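Local structure of nitrilotriacetate monooxygenase component B (Bacillus cereus ATCC 14579, 3BPK) at residues B[32-37]-B[85-90]; B[45-50]-B[60-65]; B[131-136]-B[168-173]. The protein probably binds FMN and serves as the flavin-reductase component of a two-component monooxygenase. One frame throughout, in Å; residues are numbered along the deposited sequence.

Interaction 1 of 3, residues B[32-37]-B[85-90]; sequences FVTSVT and VVHISD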
ATOM      1  N   PHE B  32      12.187  -1.393  -0.847  1.00 13.55           N
ATOM      2  CA  PHE B  32      13.441  -1.217  -1.576  1.00 13.53           C
ATOM      3  C   PHE B  32      13.617  -2.509  -2.358  1.00 13.21           C
ATOM      4  O   PHE B  32      13.758  -3.590  -1.750  1.00 13.74           O
ATOM      5  CB  PHE B  32      14.610  -0.981  -0.638  1.00 14.05           C
ATOM      6  CG  PHE B  32      15.887  -0.838  -1.354  1.00 16.06           C
ATOM      7  CD1 PHE B  32      16.068   0.216  -2.248  1.00 16.76           C
ATOM      8  CD2 PHE B  32      16.942  -1.755  -1.136  1.00 19.04           C
ATOM      9  CE1 PHE B  32      17.263   0.346  -2.952  1.00 18.27           C
ATOM     10  CE2 PHE B  32      18.127  -1.624  -1.835  1.00 19.66           C
ATOM     11  CZ  PHE B  32      18.301  -0.568  -2.728  1.00 19.72           C
ATOM     12  N   VAL B  33      13.541  -2.406  -3.684  1.00 12.60           N
ATOM     13  CA  VAL B  33      13.402  -3.619  -4.521  1.00 13.22           C
ATOM     14  C   VAL B  33      14.633  -3.826  -5.388  1.00 14.13           C
ATOM     15  O   VAL B  33      15.030  -2.906  -6.136  1.00 13.94           O
ATOM     16  CB  VAL B  33      12.185  -3.493  -5.467  1.00 12.93           C
ATOM     17  CG1 VAL B  33      12.038  -4.756  -6.355  1.00 14.64           C
ATOM     18  CG2 VAL B  33      10.884  -3.317  -4.658  1.00 13.43           C
ATOM     19  N   THR B  34      15.225  -5.031  -5.299  1.00 14.05           N
ATOM     20  CA  THR B  34      16.354  -5.385  -6.181  1.00 13.42           C
ATOM     21  C   THR B  34      15.880  -6.377  -7.234  1.00 13.52           C
ATOM     22  O   THR B  34      14.968  -7.200  -7.007  1.00 15.20           O
ATOM     23  CB  THR B  34      17.581  -5.970  -5.435  1.00 13.56           C
ATOM     24  OG1 THR B  34      17.187  -7.094  -4.635  1.00 14.60           O
ATOM     25  CG2 THR B  34      18.201  -4.902  -4.563  1.00 14.71           C
ATOM     26  N   SER B  35      16.517  -6.291  -8.397  1.00 14.79           N
ATOM     27  CA  SER B  35      16.138  -7.086  -9.551  1.00 13.76           C
ATOM     28  C   SER B  35      17.383  -7.133 -10.438  1.00 14.90           C
ATOM     29  O   SER B  35      18.316  -6.326 -10.259  1.00 15.81           O
ATOM     30  CB  SER B  35      14.943  -6.423 -10.293  1.00 15.30           C
ATOM     31  OG  SER B  35      15.291  -5.139 -10.819  1.00 14.88           O
ATOM     32  N   VAL B  36      17.408  -8.074 -11.382  1.00 14.87           N
ATOM     33  CA  VAL B  36      18.630  -8.282 -12.195  1.00 15.10           C
ATOM     34  C   VAL B  36      18.290  -8.185 -13.678  1.00 16.84           C
ATOM     35  O   VAL B  36      17.257  -8.722 -14.106  1.00 17.64           O
ATOM     36  CB  VAL B  36      19.286  -9.656 -11.859  1.00 15.42           C
ATOM     37  CG1 VAL B  36      20.501  -9.905 -12.771  1.00 16.00           C
ATOM     38  CG2 VAL B  36      19.756  -9.662 -10.381  1.00 17.82           C
ATOM     39  N   THR B  37      19.155  -7.492 -14.443  1.00 16.76           N
ATOM     40  CA  THR B  37      18.940  -7.348 -15.897  1.00 18.66           C
ATOM     41  C   THR B  37      19.357  -8.616 -16.650  1.00 20.11           C
ATOM     42  O   THR B  37      20.027  -9.490 -16.078  1.00 19.16           O
ATOM     43  CB  THR B  37      19.744  -6.167 -16.487  1.00 18.62           C
ATOM     44  OG1 THR B  37      21.153  -6.500 -16.501  1.00 20.20           O
ATOM     45  CG2 THR B  37      19.529  -4.858 -15.713  1.00 21.11           C
ATOM     46  N   VAL B  85      13.730  -9.139  -5.075  1.00 13.93           N
ATOM     47  CA  VAL B  85      13.755  -9.125  -3.600  1.00 13.61           C
ATOM     48  C   VAL B  85      13.145  -7.815  -3.097  1.00 13.75           C
ATOM     49  O   VAL B  85      13.510  -6.724  -3.588  1.00 13.28           O
ATOM     50  CB  VAL B  85      15.212  -9.266  -3.056  1.00 14.10           C
ATOM     51  CG1 VAL B  85      15.245  -9.286  -1.499  1.00 14.26           C
ATOM     52  CG2 VAL B  85      15.883 -10.572  -3.571  1.00 14.19           C
ATOM     53  N   VAL B  86      12.283  -7.921  -2.082  1.00 12.80           N
ATOM     54  CA  VAL B  86      11.668  -6.741  -1.474  1.00 13.16           C
ATOM     55  C   VAL B  86      12.264  -6.562  -0.083  1.00 13.02           C
ATOM     56  O   VAL B  86      12.166  -7.483   0.752  1.00 13.85           O
ATOM     57  CB  VAL B  86      10.138  -6.889  -1.375  1.00 14.23           C
ATOM     58  CG1 VAL B  86       9.562  -5.663  -0.615  1.00 16.08           C
ATOM     59  CG2 VAL B  86       9.536  -7.003  -2.776  1.00 15.83           C
ATOM     60  N   HIS B  87      12.866  -5.401   0.165  1.00 12.10           N
ATOM     61  CA  HIS B  87      13.464  -5.119   1.458  1.00 12.61           C
ATOM     62  C   HIS B  87      12.616  -4.082   2.174  1.00 13.18           C
ATOM     63  O   HIS B  87      12.110  -3.128   1.548  1.00 14.19           O
ATOM     64  CB  HIS B  87      14.875  -4.518   1.300  1.00 14.22           C
ATOM     65  CG  HIS B  87      15.799  -5.361   0.477  1.00 13.08           C
ATOM     66  ND1 HIS B  87      15.736  -5.386  -0.903  1.00 12.69           N
ATOM     67  CD2 HIS B  87      16.841  -6.170   0.828  1.00 14.93           C
ATOM     68  CE1 HIS B  87      16.689  -6.194  -1.369  1.00 14.53           C
ATOM     69  NE2 HIS B  87      17.357  -6.699  -0.338  1.00 15.13           N
ATOM     70  N   ILE B  88      12.485  -4.249   3.482  1.00 13.15           N
ATOM     71  CA  ILE B  88      11.873  -3.195   4.309  1.00 13.51           C
ATOM     72  C   ILE B  88      12.896  -2.058   4.466  1.00 13.72           C
ATOM     73  O   ILE B  88      14.090  -2.285   4.740  1.00 14.98           O
ATOM     74  CB  ILE B  88      11.508  -3.740   5.706  1.00 13.95           C
ATOM     75  CG1 ILE B  88      10.488  -4.886   5.567  1.00 14.11           C
ATOM     76  CG2 ILE B  88      10.981  -2.627   6.624  1.00 15.32           C
ATOM     77  CD1 ILE B  88       9.244  -4.528   4.759  1.00 16.44           C
ATOM     78  N   SER B  89      12.429  -0.835   4.248  1.00 14.34           N
ATOM     79  CA  SER B  89      13.268   0.367   4.389  1.00 14.78           C
ATOM     80  C   SER B  89      13.229   0.866   5.811  1.00 15.79           C
ATOM     81  O   SER B  89      12.161   1.010   6.415  1.00 16.40           O
ATOM     82  CB  SER B  89      12.780   1.488   3.439  1.00 16.61           C
ATOM     83  OG  SER B  89      12.795   1.058   2.097  1.00 16.71           O
ATOM     84  N   ASP B  90      14.407   1.177   6.335  1.00 15.80           N
ATOM     85  CA  ASP B  90      14.492   1.613   7.722  1.00 17.05           C
ATOM     86  C   ASP B  90      15.546   2.702   7.933  1.00 17.23           C
ATOM     87  O   ASP B  90      16.342   3.006   7.016  1.00 17.59           O
ATOM     88  CB  ASP B  90      14.651   0.413   8.685  1.00 18.26           C
ATOM     89  CG  ASP B  90      16.019  -0.231   8.617  1.00 20.22           C
ATOM     90  OD1 ASP B  90      17.038   0.502   8.563  1.00 22.91           O
ATOM     91  OD2 ASP B  90      16.067  -1.480   8.642  1.00 22.06           O
TER
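The imidazole of His-87 meets strand 32-36 with its edge, in the antiparallel pair of strands 32-36 and 85-88 of the flavin reductase-like domain. Phe-32 O and Thr-34 OG1 approach the imidazole rim almost in plane. The Phe-32 ring runs alongside His-87 on the same face of the sheet, the planes oblique at 51° and CD2 of Phe-32 3.8 Å from ND1 of His-87. Phe-32 with His-87 and Thr-34 with Val-85 are hydrogen-bonded pairs; Val-33 with Val-86 between them is a non-hydrogen-bonded pair. Thr-34 N reaches Val-85 O at 3.0 Å, and Val-85 N returns the bond to Thr-34 O. On the Val-33 face the two valines meet through CG2 atoms 4.4 Å apart, and Tyr-47 and Phe-50 pack there too. Thr-34 OG1 sits between its own N and carbonyl carbon (chi1 55°), 3.3 Å from Val-85 CB, and bonds to Pro-127 O. His-87 NE2 accepts from Val-129 N while ND1 donates to Phe-32 O; together they hold the ring's rotation, consistent with a neutral ring protonated on ND1. Phe-32 O is gripped twice, by His-87 N in the carbonyl plane and by His-87 ND1 from above it, both at 2.8 Å.

Interaction 2 of 3, residues B[45-50]-B[60-65]; sequences APYSYF and ISVSVQ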
ATOM      1  N   ALA B  45      15.843   0.051  -6.413  1.00 14.95           N
ATOM      2  CA  ALA B  45      15.105   1.330  -6.328  1.00 15.65           C
ATOM      3  C   ALA B  45      14.012   1.246  -5.287  1.00 14.99           C
ATOM      4  O   ALA B  45      13.534   0.160  -4.997  1.00 14.43           O
ATOM      5  CB  ALA B  45      14.515   1.683  -7.667  1.00 16.09           C
ATOM      6  N   PRO B  46      13.653   2.396  -4.682  1.00 15.09           N
ATOM      7  CA  PRO B  46      12.581   2.448  -3.716  1.00 14.48           C
ATOM      8  C   PRO B  46      11.234   2.732  -4.384  1.00 13.57           C
ATOM      9  O   PRO B  46      11.159   3.538  -5.332  1.00 15.34           O
ATOM     10  CB  PRO B  46      12.973   3.655  -2.831  1.00 15.44           C
ATOM     11  CG  PRO B  46      13.712   4.556  -3.779  1.00 16.82           C
ATOM     12  CD  PRO B  46      14.366   3.690  -4.801  1.00 16.06           C
ATOM     13  N   TYR B  47      10.186   2.117  -3.826  1.00 12.88           N
ATOM     14  CA  TYR B  47       8.802   2.268  -4.308  1.00 13.62           C
ATOM     15  C   TYR B  47       7.871   2.397  -3.116  1.00 14.12           C
ATOM     16  O   TYR B  47       7.786   1.448  -2.318  1.00 15.19           O
ATOM     17  CB  TYR B  47       8.376   1.028  -5.130  1.00 15.14           C
ATOM     18  CG  TYR B  47       9.238   0.880  -6.358  1.00 15.63           C
ATOM     19  CD1 TYR B  47       8.982   1.657  -7.501  1.00 16.22           C
ATOM     20  CD2 TYR B  47      10.384   0.065  -6.362  1.00 18.14           C
ATOM     21  CE1 TYR B  47       9.788   1.579  -8.633  1.00 16.33           C
ATOM     22  CE2 TYR B  47      11.204  -0.010  -7.497  1.00 18.81           C
ATOM     23  CZ  TYR B  47      10.907   0.741  -8.622  1.00 16.75           C
ATOM     24  OH  TYR B  47      11.743   0.692  -9.723  1.00 18.87           O
ATOM     25  N   SER B  48       7.163   3.533  -2.981  1.00 13.66           N
ATOM     26  CA  SER B  48       6.255   3.675  -1.861  1.00 14.01           C
ATOM     27  C   SER B  48       4.831   3.182  -2.147  1.00 13.42           C
ATOM     28  O   SER B  48       3.988   3.193  -1.236  1.00 14.37           O
ATOM     29  CB  SER B  48       6.223   5.123  -1.358  1.00 15.21           C
ATOM     30  OG  SER B  48       5.447   5.940  -2.249  1.00 14.92           O
ATOM     31  N   TYR B  49       4.563   2.752  -3.398  1.00 12.59           N
ATOM     32  CA  TYR B  49       3.218   2.224  -3.708  1.00 12.77           C
ATOM     33  C   TYR B  49       3.267   0.725  -3.437  1.00 12.25           C
ATOM     34  O   TYR B  49       3.245  -0.109  -4.340  1.00 13.18           O
ATOM     35  CB  TYR B  49       2.756   2.518  -5.139  1.00 12.42           C
ATOM     36  CG  TYR B  49       2.643   3.965  -5.526  1.00 13.92           C
ATOM     37  CD1 TYR B  49       2.948   5.024  -4.650  1.00 13.15           C
ATOM     38  CD2 TYR B  49       2.279   4.277  -6.831  1.00 16.24           C
ATOM     39  CE1 TYR B  49       2.881   6.349  -5.087  1.00 13.59           C
ATOM     40  CE2 TYR B  49       2.185   5.594  -7.257  1.00 17.65           C
ATOM     41  CZ  TYR B  49       2.471   6.609  -6.390  1.00 14.99           C
ATOM     42  OH  TYR B  49       2.382   7.940  -6.802  1.00 18.06           O
ATOM     43  N   PHE B  50       3.341   0.409  -2.143  1.00 12.88           N
ATOM     44  CA  PHE B  50       3.718  -0.918  -1.642  1.00 13.05           C
ATOM     45  C   PHE B  50       2.738  -1.330  -0.532  1.00 12.74           C
ATOM     46  O   PHE B  50       2.420  -0.547   0.375  1.00 13.12           O
ATOM     47  CB  PHE B  50       5.098  -0.732  -0.989  1.00 13.57           C
ATOM     48  CG  PHE B  50       5.634  -1.913  -0.202  1.00 12.41           C
ATOM     49  CD1 PHE B  50       5.533  -3.230  -0.670  1.00 13.03           C
ATOM     50  CD2 PHE B  50       6.348  -1.655   0.971  1.00 13.02           C
ATOM     51  CE1 PHE B  50       6.128  -4.285   0.065  1.00 12.30           C
ATOM     52  CE2 PHE B  50       6.943  -2.686   1.686  1.00 12.78           C
ATOM     53  CZ  PHE B  50       6.842  -3.985   1.233  1.00 14.21           C
ATOM     54  N   ILE B  60       2.505  -9.828  -1.775  1.00 12.43           N
ATOM     55  CA  ILE B  60       2.735  -8.379  -1.617  0.60 13.11           C
ATOM     56  C   ILE B  60       2.568  -7.707  -2.975  1.00 12.72           C
ATOM     57  O   ILE B  60       2.586  -8.378  -4.024  1.00 13.43           O
ATOM     58  CB  ILE B  60       4.109  -8.055  -1.000  0.60 13.11           C
ATOM     59  CG1 ILE B  60       5.248  -8.530  -1.900  0.60 14.47           C
ATOM     60  CG2 ILE B  60       4.229  -8.738   0.383  0.60 12.36           C
ATOM     61  CD1 ILE B  60       5.584  -7.618  -3.069  0.60 16.54           C
ATOM     62  N   SER B  61       2.350  -6.395  -2.953  1.00 13.02           N
ATOM     63  CA  SER B  61       2.220  -5.639  -4.220  1.00 12.09           C
ATOM     64  C   SER B  61       3.150  -4.449  -4.252  1.00 12.60           C
ATOM     65  O   SER B  61       3.371  -3.789  -3.225  1.00 12.62           O
ATOM     66  CB  SER B  61       0.783  -5.137  -4.395  1.00 13.07           C
ATOM     67  OG  SER B  61       0.368  -4.361  -3.274  1.00 14.90           O
ATOM     68  N   VAL B  62       3.662  -4.150  -5.451  1.00 12.10           N
ATOM     69  CA  VAL B  62       4.452  -2.926  -5.640  1.00 12.54           C
ATOM     70  C   VAL B  62       4.026  -2.372  -6.996  1.00 13.07           C
ATOM     71  O   VAL B  62       4.098  -3.082  -8.004  1.00 13.00           O
ATOM     72  CB  VAL B  62       5.959  -3.230  -5.697  1.00 13.48           C
ATOM     73  CG1 VAL B  62       6.756  -1.947  -5.909  1.00 16.13           C
ATOM     74  CG2 VAL B  62       6.428  -3.903  -4.421  1.00 14.74           C
ATOM     75  N   SER B  63       3.536  -1.134  -7.013  1.00 12.57           N
ATOM     76  CA  SER B  63       3.155  -0.528  -8.293  1.00 13.35           C
ATOM     77  C   SER B  63       4.322   0.276  -8.849  1.00 14.62           C
ATOM     78  O   SER B  63       4.791   1.224  -8.197  1.00 17.22           O
ATOM     79  CB  SER B  63       1.897   0.322  -8.135  1.00 14.38           C
ATOM     80  OG  SER B  63       1.488   0.789  -9.400  1.00 17.16           O
ATOM     81  N   VAL B  64       4.820  -0.138 -10.011  1.00 15.47           N
ATOM     82  CA  VAL B  64       6.014   0.478 -10.614  1.00 14.67           C
ATOM     83  C   VAL B  64       5.556   1.291 -11.841  1.00 16.05           C
ATOM     84  O   VAL B  64       4.939   0.742 -12.759  1.00 15.71           O
ATOM     85  CB  VAL B  64       7.032  -0.606 -11.053  1.00 13.93           C
ATOM     86  CG1 VAL B  64       8.284   0.044 -11.707  1.00 15.82           C
ATOM     87  CG2 VAL B  64       7.452  -1.427  -9.826  1.00 15.17           C
ATOM     88  N   GLN B  65       5.830   2.587 -11.833  1.00 17.93           N
ATOM     89  CA  GLN B  65       5.312   3.443 -12.928  1.00 18.80           C
ATOM     90  C   GLN B  65       6.077   3.161 -14.210  1.00 20.46           C
ATOM     91  O   GLN B  65       7.268   2.818 -14.167  1.00 19.90           O
ATOM     92  CB  GLN B  65       5.423   4.929 -12.553  1.00 18.95           C
ATOM     93  CG  GLN B  65       4.655   5.287 -11.258  1.00 19.59           C
ATOM     94  CD  GLN B  65       3.189   4.772 -11.261  1.00 21.81           C
ATOM     95  OE1 GLN B  65       2.373   5.132 -12.150  1.00 24.25           O
ATOM     96  NE2 GLN B  65       2.846   3.942 -10.268  1.00 19.47           N
TER
HETATM   97  O   HOH W   1       0.921  -1.787  -3.854  1.00 17.22           O
HETATM   98  O   HOH W   2       5.929   3.147  -5.966  1.00 22.17           O
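Hydrogen bonding between the arms of the beta hairpin 42-54/59-65 is sparse here. Ser-63 N donates to Tyr-49 O at 2.9 Å, nearly straight at 165° and in the carbonyl plane. Tyr-49 is the centre of an inverse gamma turn, closed by a weak Phe-50 N to Ser-48 O bond. Two waters bridge beside it. Water 1 donates to Tyr-49 O and bonds Ser-61 OG; water 2 accepts from Tyr-49 N and donates to Ser-63 O.

Within the non-hydrogen-bonded pair Phe-50 and Val-62, each CA-H points to a carbonyl on the other arm: Val-62 CA to Tyr-49 O and Phe-50 CA to Ser-61 O, both 3.3 Å.

Apolar packing centres on Tyr-47. Its CB rests 3.5 Å from Val-62 CG1, while Val-64 CG2 stands over one ring face in a CH-pi contact, 4.2 Å from the centroid. Tyr-47 OH is hydrogen-bonded to Thr-74. Phe-50, with CG anti to its backbone N (chi1 171°), brings CD1 to 3.9 Å from Val-62 CG2.

Tyr-49 has Ser-63 CB at its ring edge and Gln-65 NE2 obliquely 3.5 Å from CE2. Gln-65 NE2 and Ser-63 OG both bond Val-53 O of the second subunit.

The N-H and C=O of Tyr-49 are thus satisfied partly by water, in a hairpin that also forms part of the dimer interface.

Interaction 3 of 3, residues B[131-136]-B[168-173]; sequences EANIRM and AEHLYE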
ATOM      1  N   GLU B 131      22.433  -4.789   4.052  1.00 17.47           N
ATOM      2  CA  GLU B 131      22.088  -3.705   4.953  1.00 17.60           C
ATOM      3  C   GLU B 131      20.643  -3.764   5.490  1.00 17.31           C
ATOM      4  O   GLU B 131      20.370  -3.228   6.582  1.00 19.21           O
ATOM      5  CB  GLU B 131      22.334  -2.348   4.296  1.00 17.78           C
ATOM      6  CG  GLU B 131      23.837  -1.980   4.108  1.00 20.08           C
ATOM      7  CD  GLU B 131      24.558  -2.688   2.965  1.00 20.45           C
ATOM      8  OE1 GLU B 131      23.922  -3.385   2.154  1.00 20.00           O
ATOM      9  OE2 GLU B 131      25.811  -2.522   2.892  1.00 22.82           O
ATOM     10  N   ALA B 132      19.717  -4.408   4.757  1.00 16.20           N
ATOM     11  CA  ALA B 132      18.343  -4.527   5.264  1.00 15.85           C
ATOM     12  C   ALA B 132      18.250  -5.431   6.483  1.00 16.12           C
ATOM     13  O   ALA B 132      18.962  -6.454   6.560  1.00 17.12           O
ATOM     14  CB  ALA B 132      17.431  -5.075   4.166  1.00 16.89           C
ATOM     15  N   ASN B 133      17.359  -5.074   7.418  1.00 16.04           N
ATOM     16  CA  ASN B 133      17.069  -5.900   8.579  0.60 15.77           C
ATOM     17  C   ASN B 133      15.940  -6.920   8.296  1.00 15.46           C
ATOM     18  O   ASN B 133      15.798  -7.917   8.994  1.00 16.73           O
ATOM     19  CB  ASN B 133      16.753  -4.995   9.780  0.60 17.20           C
ATOM     20  CG  ASN B 133      17.987  -4.205  10.246  0.60 18.37           C
ATOM     21  OD1 ASN B 133      18.802  -4.738  10.998  0.60 22.32           O
ATOM     22  ND2 ASN B 133      18.131  -2.948   9.797  0.60 20.43           N
ATOM     23  N   ILE B 134      15.104  -6.637   7.289  1.00 14.31           N
ATOM     24  CA  ILE B 134      14.090  -7.604   6.876  1.00 14.64           C
ATOM     25  C   ILE B 134      14.063  -7.561   5.365  1.00 14.63           C
ATOM     26  O   ILE B 134      14.005  -6.474   4.746  1.00 14.84           O
ATOM     27  CB  ILE B 134      12.659  -7.265   7.410  1.00 14.80           C
ATOM     28  CG1 ILE B 134      12.624  -7.206   8.951  1.00 15.47           C
ATOM     29  CG2 ILE B 134      11.603  -8.310   6.849  1.00 14.53           C
ATOM     30  CD1 ILE B 134      11.277  -6.732   9.524  1.00 16.30           C
ATOM     31  N   ARG B 135      14.171  -8.731   4.760  1.00 14.58           N
ATOM     32  CA  ARG B 135      13.964  -8.826   3.320  1.00 16.52           C
ATOM     33  C   ARG B 135      13.242 -10.089   2.931  1.00 16.29           C
ATOM     34  O   ARG B 135      13.241 -11.098   3.664  1.00 16.94           O
ATOM     35  CB  ARG B 135      15.267  -8.655   2.577  1.00 17.67           C
ATOM     36  CG  ARG B 135      16.193  -9.858   2.617  1.00 17.13           C
ATOM     37  CD  ARG B 135      17.500  -9.569   1.841  1.00 17.24           C
ATOM     38  NE  ARG B 135      18.198 -10.829   1.631  1.00 20.35           N
ATOM     39  CZ  ARG B 135      18.911 -11.478   2.563  1.00 20.52           C
ATOM     40  NH1 ARG B 135      19.121 -10.963   3.769  1.00 21.31           N
ATOM     41  NH2 ARG B 135      19.419 -12.656   2.256  1.00 21.09           N
HETATM   42  N   MSE B 136      12.607 -10.029   1.767  1.00 14.62           N
HETATM   43  CA  MSE B 136      11.730 -11.098   1.316  1.00 15.15           C
HETATM   44  C   MSE B 136      12.074 -11.463  -0.103  1.00 14.94           C
HETATM   45  O   MSE B 136      12.015 -10.618  -0.997  1.00 14.66           O
HETATM   46  CB  MSE B 136      10.281 -10.586   1.340  1.00 15.90           C
HETATM   47  CG  MSE B 136       9.767 -10.373   2.798  1.00 17.83           C
HETATM   48 SE   MSE B 136       8.121  -9.340   2.851  0.70 18.70          SE
HETATM   49  CE  MSE B 136       8.982  -7.617   2.628  1.00 21.98           C
ATOM     50  N   ALA B 168      16.191  -9.979  10.942  1.00 17.31           N
ATOM     51  CA  ALA B 168      17.231  -9.814  11.973  1.00 18.66           C
ATOM     52  C   ALA B 168      16.761 -10.419  13.301  1.00 19.69           C
ATOM     53  O   ALA B 168      15.652 -10.150  13.767  1.00 20.50           O
ATOM     54  CB  ALA B 168      17.610  -8.331  12.136  1.00 19.28           C
ATOM     55  N   GLU B 169      17.623 -11.256  13.913  1.00 21.16           N
ATOM     56  CA  GLU B 169      17.194 -11.982  15.099  0.60 21.67           C
ATOM     57  C   GLU B 169      16.795 -11.002  16.203  1.00 21.45           C
ATOM     58  O   GLU B 169      15.829 -11.271  16.942  1.00 20.95           O
ATOM     59  CB  GLU B 169      18.278 -12.958  15.594  0.60 23.12           C
ATOM     60  CG  GLU B 169      17.807 -13.883  16.742  0.60 25.31           C
ATOM     61  CD  GLU B 169      17.967 -13.288  18.160  0.60 26.97           C
ATOM     62  OE1 GLU B 169      18.591 -12.214  18.330  0.60 25.10           O
ATOM     63  OE2 GLU B 169      17.457 -13.920  19.115  0.60 30.15           O
ATOM     64  N   HIS B 170      17.494  -9.869  16.305  1.00 22.08           N
ATOM     65  CA  HIS B 170      17.160  -8.907  17.367  1.00 21.84           C
ATOM     66  C   HIS B 170      15.779  -8.266  17.251  1.00 22.15           C
ATOM     67  O   HIS B 170      15.298  -7.682  18.235  1.00 22.84           O
ATOM     68  CB  HIS B 170      18.230  -7.815  17.544  1.00 22.96           C
ATOM     69  CG  HIS B 170      18.245  -6.805  16.436  1.00 25.22           C
ATOM     70  ND1 HIS B 170      18.935  -7.005  15.257  1.00 27.45           N
ATOM     71  CD2 HIS B 170      17.645  -5.596  16.320  1.00 26.67           C
ATOM     72  CE1 HIS B 170      18.760  -5.960  14.464  1.00 28.09           C
ATOM     73  NE2 HIS B 170      17.984  -5.091  15.086  1.00 28.23           N
ATOM     74  N   LEU B 171      15.169  -8.360  16.062  1.00 20.49           N
ATOM     75  CA  LEU B 171      13.825  -7.807  15.818  1.00 20.14           C
ATOM     76  C   LEU B 171      12.704  -8.806  16.044  1.00 20.79           C
ATOM     77  O   LEU B 171      11.533  -8.446  16.098  1.00 20.58           O
ATOM     78  CB  LEU B 171      13.711  -7.303  14.346  1.00 20.47           C
ATOM     79  CG  LEU B 171      14.632  -6.138  14.012  1.00 22.32           C
ATOM     80  CD1 LEU B 171      14.469  -5.744  12.544  1.00 21.51           C
ATOM     81  CD2 LEU B 171      14.352  -4.956  14.938  1.00 23.17           C
ATOM     82  N   TYR B 172      13.049 -10.079  16.139  1.00 20.77           N
ATOM     83  CA  TYR B 172      12.040 -11.124  16.073  1.00 21.37           C
ATOM     84  C   TYR B 172      11.759 -11.640  17.473  1.00 23.02           C
ATOM     85  O   TYR B 172      12.707 -11.936  18.217  1.00 23.96           O
ATOM     86  CB  TYR B 172      12.581 -12.242  15.191  1.00 21.12           C
ATOM     87  CG  TYR B 172      11.639 -13.388  14.952  1.00 22.01           C
ATOM     88  CD1 TYR B 172      10.912 -13.492  13.760  1.00 20.83           C
ATOM     89  CD2 TYR B 172      11.476 -14.385  15.912  1.00 22.99           C
ATOM     90  CE1 TYR B 172      10.072 -14.551  13.533  1.00 21.02           C
ATOM     91  CE2 TYR B 172      10.630 -15.456  15.692  1.00 23.61           C
ATOM     92  CZ  TYR B 172       9.939 -15.547  14.486  1.00 23.37           C
ATOM     93  OH  TYR B 172       9.092 -16.611  14.267  1.00 24.44           O
ATOM     94  N   GLU B 173      10.481 -11.696  17.840  1.00 23.45           N
ATOM     95  CA  GLU B 173      10.083 -12.191  19.165  0.60 24.51           C
ATOM     96  C   GLU B 173       8.744 -12.910  19.073  1.00 23.86           C
ATOM     97  O   GLU B 173       7.717 -12.273  18.810  1.00 23.41           O
ATOM     98  CB  GLU B 173      10.014 -11.025  20.169  0.60 25.39           C
ATOM     99  CG  GLU B 173       9.277 -11.323  21.500  0.60 27.47           C
ATOM    100  CD  GLU B 173      10.042 -12.244  22.421  0.60 40.17           C
ATOM    101  OE1 GLU B 173      10.095 -11.945  23.642  0.60 33.37           O
ATOM    102  OE2 GLU B 173      10.579 -13.266  21.939  0.60 34.06           O
TER
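This contact joins the start of strand 134-146 to the 3-10 turn 169-171, which follows strand 155-168. The two long strands are antiparallel neighbours in the main sheet, so the contact lies at one end of their pairing; its centre is about 17 Å from the centre of the chain. One backbone hydrogen bond crosses it. Ala-168 N donates to Asn-133 O at 2.9 Å, approaching nearly along the C=O axis, with an N-H...O angle of 150°.

The side chain of Asn-133 carries most of the rest. Its CG is anti to the carbonyl carbon (chi1 -68°), and CB points toward the turn. There Asn-133 CB meets the methyl CD1 of Leu-171 at 3.7 Å. The same methyl lies 4.3 Å from CG1 of Ile-134, so it touches two consecutive residues. Asn-133 OD1 faces the methyl of Ala-168, its CB 4.0 Å away. OD1 also lies at the edge of the His-170 imidazole, 3.7 Å from CE1, with the amide and ring planes almost perpendicular at 87°. Leu-171 CG sits over one face of that imidazole, toward its rim.

Within the turn, Leu-171 N bonds to Ala-168 O at 3.0 Å. Leu-182 of helix 179-182 packs on both Ile-134 and Leu-171. Ala-168 also pairs with a strand of the second subunit, so the sheet continues across the interface.

Asn-133 thus divides its roles: its carbonyl accepts from Ala-168 N, just ahead of the turn, its CB packs on Leu-171, and its ND2 bonds the carboxylate of Asp-90, whose charge would probably help to orient the amide.

In the fold
From the N terminus, strand 28-36 leads into its antiparallel neighbour, strand 42-54, which turns back as a hairpin into strand 59-65. Interaction 2 closes that short loop. Helix 73-81 and strand 83-88 follow, and interaction 1 closes the longer loop around it, so interaction 2 is nested inside interaction 1. Interaction 3 comes later, in series with both, and closes the excursion through strands 134-146 and 155-168. All three reach the same sheet. Interactions 1 and 2 touch through Val-33 N and Ala-45 O. Interactions 1 and 3 touch through Val-86 O and Met-136 N. Interactions 2 and 3 do not touch, but both reach the second subunit.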